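Local coordinates for ornithine aminotransferase (PDB 3LG0), which transfers the delta-amino group of ornithine to 2-oxoglutarate as a pyridoxal-phosphate-dependent, homodimeric enzyme, yielding glutamate semialdehyde and glutamate, at residues 31-36 with 41-46. Sequence-based numbering, arbitrary orientation.
Sequences VLKRGK and YDIEDR
Tyr41 pairs with Arg34 across an antiparallel beta hairpin interrupted by a classic beta bulge. The evidence is twofold: Tyr41 N donates to Arg34 O at 2.7 Å, while Tyr41 O takes a firm bond from Lys33 N (2.9 Å, N-H...O 164°) and a weak one from Arg34 N, so two consecutive residues face one. On the face shared by Arg34 and Tyr41, Tyr41 CD2 touches Arg34 CG at 3.9 Å, while Arg34 O lies at the ring edge near its plane; the arginine chain bends at chi3 and carries the guanidinium off from Tyr41. Asp42 is the non-hydrogen-bonded partner of Leu32, and its CA makes a CA-H...O contact with Val31 O. With CG between the backbone N and the carbonyl carbon (chi1 75°), its carboxylate turns toward the backbone that follows the type I turn from Asp42 to Asp45: OD1 accepts Arg46 N from above the carboxylate plane, and OD2 forms a salt bridge with Arg46 NH1, met on the syn side but tilted out of that plane. A water links OD2 to Val31 N, and Tyr48 OH is a further partner of OD2. Ile43 N bonds only weakly to Val31 O, but Ile43 CG1 packs on Val31 CG1 at 3.5 Å, an apolar pair covered by Tyr13 of helix 10-20. Val31 and Leu32 also join a parallel ladder with a strand of the second subunit, carrying the sheet across the dimer interface. Glu44 adds OE1 to Arg46 NH1, completing a network with Asp42, while its CB lies over the guanidinium face. At Asp45, the extended Lys33 chain, having passed Asp42 O, brings Lys33 NZ to Asp45 OD1 at 3.0 Å, a salt bridge entering 45° out of the carboxylate plane.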
loop_
_atom_site.group_PDB
_atom_site.type_symbol
_atom_site.label_atom_id
_atom_site.label_comp_id
_atom_site.label_asym_id
_atom_site.label_seq_id
_atom_site.Cartn_x
_atom_site.Cartn_y
_atom_site.Cartn_z
ATOM N N VAL A 31 16.245 -3.064 18.397
ATOM C CA VAL A 31 15.385 -4.125 17.872
ATOM C C VAL A 31 14.158 -4.335 18.763
ATOM O O VAL A 31 14.260 -4.903 19.847
ATOM C CB VAL A 31 16.157 -5.466 17.761
ATOM C CG1 VAL A 31 15.283 -6.531 17.147
ATOM C CG2 VAL A 31 17.403 -5.285 16.926
ATOM N N LEU A 32 13.001 -3.882 18.296
ATOM C CA LEU A 32 11.778 -3.944 19.080
ATOM C C LEU A 32 11.028 -5.256 18.873
ATOM O O LEU A 32 11.060 -5.848 17.792
ATOM C CB LEU A 32 10.865 -2.764 18.733
ATOM C CG LEU A 32 11.585 -1.416 18.742
ATOM C CD1 LEU A 32 10.620 -0.290 18.390
ATOM C CD2 LEU A 32 12.324 -1.163 20.097
ATOM N N LYS A 33 10.366 -5.717 19.926
ATOM C CA LYS A 33 9.614 -6.959 19.862
ATOM C C LYS A 33 8.256 -6.737 20.462
ATOM O O LYS A 33 7.350 -7.543 20.264
ATOM C CB LYS A 33 10.320 -8.082 20.614
ATOM C CG LYS A 33 10.357 -7.900 22.134
ATOM C CD LYS A 33 11.158 -9.028 22.787
ATOM C CE LYS A 33 11.066 -8.998 24.307
ATOM N NZ LYS A 33 11.918 -10.055 24.921
ATOM N N ARG A 34 8.112 -5.643 21.203
ATOM C CA ARG A 34 6.829 -5.321 21.818
ATOM C C ARG A 34 6.572 -3.824 21.956
ATOM O O ARG A 34 7.477 -3.036 22.222
ATOM C CB ARG A 34 6.676 -6.000 23.179
ATOM C CG ARG A 34 5.371 -5.641 23.884
ATOM C CD ARG A 34 5.218 -6.380 25.199
ATOM N NE ARG A 34 5.144 -7.819 24.983
ATOM C CZ ARG A 34 4.015 -8.489 24.775
ATOM N NH1 ARG A 34 2.850 -7.853 24.765
ATOM N NH2 ARG A 34 4.056 -9.803 24.589
ATOM N N GLY A 35 5.318 -3.433 21.763
ATOM C CA GLY A 35 4.926 -2.069 22.036
ATOM C C GLY A 35 3.612 -2.065 22.776
ATOM O O GLY A 35 2.795 -2.965 22.594
ATOM N N LYS A 36 3.413 -1.058 23.618
ATOM C CA LYS A 36 2.154 -0.907 24.341
ATOM C C LYS A 36 2.027 0.532 24.811
ATOM O O LYS A 36 2.897 1.050 25.521
ATOM C CB LYS A 36 2.070 -1.902 25.506
ATOM C CG LYS A 36 0.873 -1.696 26.426
ATOM C CD LYS A 36 -0.448 -1.660 25.660
ATOM C CE LYS A 36 -1.605 -1.328 26.597
ATOM N NZ LYS A 36 -2.810 -0.808 25.891
ATOM N N TYR A 41 9.630 -2.123 23.665
ATOM C CA TYR A 41 10.578 -2.967 24.391
ATOM C C TYR A 41 11.445 -3.750 23.417
ATOM O O TYR A 41 10.931 -4.332 22.452
ATOM C CB TYR A 41 9.833 -3.953 25.303
ATOM C CG TYR A 41 8.832 -3.292 26.213
ATOM C CD1 TYR A 41 9.159 -2.989 27.532
ATOM C CD2 TYR A 41 7.571 -2.944 25.747
ATOM C CE1 TYR A 41 8.251 -2.369 28.360
ATOM C CE2 TYR A 41 6.666 -2.311 26.559
ATOM C CZ TYR A 41 6.998 -2.026 27.866
ATOM O OH TYR A 41 6.066 -1.402 28.674
ATOM N N ASP A 42 12.754 -3.771 23.675
ATOM C CA ASP A 42 13.679 -4.473 22.801
ATOM C C ASP A 42 13.975 -5.929 23.227
ATOM O O ASP A 42 13.365 -6.464 24.166
ATOM C CB ASP A 42 14.949 -3.647 22.546
ATOM C CG ASP A 42 15.901 -3.633 23.737
ATOM O OD1 ASP A 42 15.625 -4.304 24.751
ATOM O OD2 ASP A 42 16.932 -2.940 23.653
ATOM N N ILE A 43 14.874 -6.568 22.486
ATOM C CA ILE A 43 15.164 -7.981 22.659
ATOM C C ILE A 43 15.641 -8.274 24.083
ATOM O O ILE A 43 15.313 -9.318 24.649
ATOM C CB ILE A 43 16.238 -8.459 21.645
ATOM C CG1 ILE A 43 15.752 -8.263 20.205
ATOM C CG2 ILE A 43 16.583 -9.916 21.887
ATOM C CD1 ILE A 43 14.374 -8.789 19.951
ATOM N N GLU A 44 16.413 -7.346 24.649
ATOM C CA GLU A 44 16.963 -7.493 25.992
ATOM C C GLU A 44 16.013 -6.945 27.049
ATOM O O GLU A 44 16.423 -6.653 28.160
ATOM C CB GLU A 44 18.314 -6.776 26.091
ATOM C CG GLU A 44 19.434 -7.443 25.299
ATOM C CD GLU A 44 19.304 -7.220 23.796
ATOM O OE1 GLU A 44 18.855 -6.121 23.409
ATOM O OE2 GLU A 44 19.654 -8.139 23.009
ATOM N N ASP A 45 14.751 -6.782 26.676
ATOM C CA ASP A 45 13.726 -6.257 27.570
ATOM C C ASP A 45 13.920 -4.821 28.108
ATOM O O ASP A 45 13.248 -4.432 29.058
ATOM C CB ASP A 45 13.488 -7.241 28.716
ATOM C CG ASP A 45 12.941 -8.570 28.232
ATOM O OD1 ASP A 45 11.873 -8.567 27.580
ATOM O OD2 ASP A 45 13.571 -9.619 28.497
ATOM N N ARG A 46 14.817 -4.037 27.513
ATOM C CA ARG A 46 14.882 -2.611 27.838
ATOM C C ARG A 46 13.634 -1.901 27.284
ATOM O O ARG A 46 13.111 -2.257 26.216
ATOM C CB ARG A 46 16.134 -1.956 27.255
ATOM C CG ARG A 46 17.441 -2.665 27.544
ATOM C CD ARG A 46 18.584 -1.988 26.818
ATOM N NE ARG A 46 19.784 -2.822 26.735
ATOM C CZ ARG A 46 20.163 -3.502 25.652
ATOM N NH1 ARG A 46 19.442 -3.466 24.534
ATOM N NH2 ARG A 46 21.275 -4.224 25.689
HETATM O O HOH W 1 17.870 -3.384 20.854
#